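Local coordinates for protein purine nucleoside phosphorylase (Caulobacter vibrioides, PDB 1XFJ) that probably acts as a purine nucleoside phosphorylase, splitting inosine or methylthioadenosine with phosphate, and may also deaminate adenosine to inosine, at residues A97-T102 and V146-E151. Residues are numbered along the deposited sequence; the frame is centred on the assembly and turned at random.
Sequences AVVSKT and VDRMVE
Beside V99, the strand residue that meets R148 and M149 of helix 141-151, S100 OG is gripped twice: it accepts from T102 N (2.9 Å, N-H...O angle 160°), closing an ST turn at the strand's end, and gives its proton to the carbonyl of A84. S100 projects away from the helix, V99 toward it, in the usual alternation of a strand. The two methyls of V99 each meet a different helix residue. V99 CG1, anti to the backbone N (chi1 -178°), lies 3.8 Å from M149 CG, the two side chains crossing at about a right angle. V99 CG2 rests 4.0 Å from R148 CB. Past CB the arginine bends at chi2 (78°) and turns from strand 97-100; R148 NH1 forms a salt bridge with E151 OE2 (2.9 Å), and R148 NE a weak hydrogen bond to A81 O on strand 81-83. R148 also touches V83, and selenomethionine M149 touches I126 and A128, so this end of the helix lies across strands 81-83, 97-100 and 126-132, at one side of the six-stranded mixed sheet. Between the segments the chemistry is purely apolar: methyl and methylene groups make the buried seam, and the arginine's charge is paired within its own helix.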
# COMPACT_ATOMS: atom_id res chain seq x y z
N ALA A 97 -4.22 5.91 -5.25
CA ALA A 97 -4.31 6.50 -3.92
C ALA A 97 -5.76 6.91 -3.68
O ALA A 97 -6.42 7.42 -4.58
CB ALA A 97 -3.39 7.71 -3.81
N VAL A 98 -6.24 6.65 -2.47
CA VAL A 98 -7.61 7.01 -2.10
C VAL A 98 -7.55 7.95 -0.91
O VAL A 98 -7.00 7.60 0.14
CB VAL A 98 -8.44 5.75 -1.75
CG1 VAL A 98 -9.87 6.15 -1.40
CG2 VAL A 98 -8.43 4.78 -2.93
N VAL A 99 -8.10 9.15 -1.08
CA VAL A 99 -8.08 10.17 -0.04
C VAL A 99 -9.49 10.53 0.42
O VAL A 99 -10.41 10.57 -0.39
CB VAL A 99 -7.39 11.45 -0.57
CG1 VAL A 99 -7.31 12.50 0.52
CG2 VAL A 99 -6.01 11.10 -1.10
N SER A 100 -9.66 10.81 1.70
CA SER A 100 -10.98 11.16 2.21
C SER A 100 -10.98 11.96 3.50
O SER A 100 -10.07 11.85 4.32
CB SER A 100 -11.82 9.89 2.40
OG SER A 100 -13.13 10.21 2.83
N LYS A 101 -12.02 12.76 3.67
CA LYS A 101 -12.22 13.58 4.86
C LYS A 101 -13.62 13.22 5.35
O LYS A 101 -14.18 13.88 6.22
CB LYS A 101 -12.17 15.07 4.52
CG LYS A 101 -13.31 15.54 3.63
CD LYS A 101 -13.23 17.04 3.37
CE LYS A 101 -14.35 17.51 2.46
NZ LYS A 101 -14.30 18.98 2.23
N THR A 102 -14.17 12.15 4.78
CA THR A 102 -15.52 11.70 5.12
C THR A 102 -15.54 10.52 6.09
O THR A 102 -14.98 9.46 5.80
CB THR A 102 -16.28 11.30 3.84
OG1 THR A 102 -16.25 12.40 2.91
CG2 THR A 102 -17.72 10.95 4.16
N VAL A 146 -0.19 13.43 -0.83
CA VAL A 146 -0.06 14.51 0.13
C VAL A 146 -0.73 15.77 -0.43
O VAL A 146 -1.47 16.45 0.27
CB VAL A 146 1.42 14.80 0.46
CG1 VAL A 146 1.55 16.09 1.26
CG2 VAL A 146 2.01 13.64 1.27
N ASP A 147 -0.46 16.07 -1.70
CA ASP A 147 -1.05 17.25 -2.32
C ASP A 147 -2.58 17.17 -2.33
O ASP A 147 -3.27 18.17 -2.10
CB ASP A 147 -0.55 17.43 -3.75
CG ASP A 147 0.90 17.87 -3.83
OD1 ASP A 147 1.50 18.20 -2.78
OD2 ASP A 147 1.44 17.90 -4.96
N ARG A 148 -3.12 15.98 -2.59
CA ARG A 148 -4.57 15.80 -2.62
C ARG A 148 -5.14 16.01 -1.22
O ARG A 148 -6.21 16.59 -1.06
CB ARG A 148 -4.92 14.40 -3.14
CG ARG A 148 -6.29 14.32 -3.81
CD ARG A 148 -6.24 14.88 -5.23
NE ARG A 148 -7.51 14.74 -5.94
CZ ARG A 148 -8.50 15.62 -5.88
NH1 ARG A 148 -8.38 16.71 -5.14
NH2 ARG A 148 -9.62 15.41 -6.56
N MSE A 149 -4.42 15.54 -0.20
CA MSE A 149 -4.87 15.70 1.17
C MSE A 149 -4.89 17.19 1.51
O MSE A 149 -5.80 17.68 2.18
CB MSE A 149 -3.93 14.97 2.13
CG MSE A 149 -4.01 13.46 2.05
SE MSE A 149 -2.62 12.60 3.07
CE MSE A 149 -3.33 12.89 4.85
N VAL A 150 -3.88 17.91 1.03
CA VAL A 150 -3.80 19.34 1.27
C VAL A 150 -4.99 20.07 0.63
O VAL A 150 -5.51 21.03 1.20
CB VAL A 150 -2.47 19.92 0.76
CG1 VAL A 150 -2.48 21.44 0.84
CG2 VAL A 150 -1.32 19.37 1.61
N GLU A 151 -5.42 19.62 -0.54
CA GLU A 151 -6.56 20.25 -1.20
C GLU A 151 -7.79 20.16 -0.31
O GLU A 151 -8.67 21.02 -0.35
CB GLU A 151 -6.89 19.58 -2.54
CG GLU A 151 -5.92 19.85 -3.66
CD GLU A 151 -6.49 19.42 -5.00
OE1 GLU A 151 -7.40 20.10 -5.50
OE2 GLU A 151 -6.04 18.39 -5.55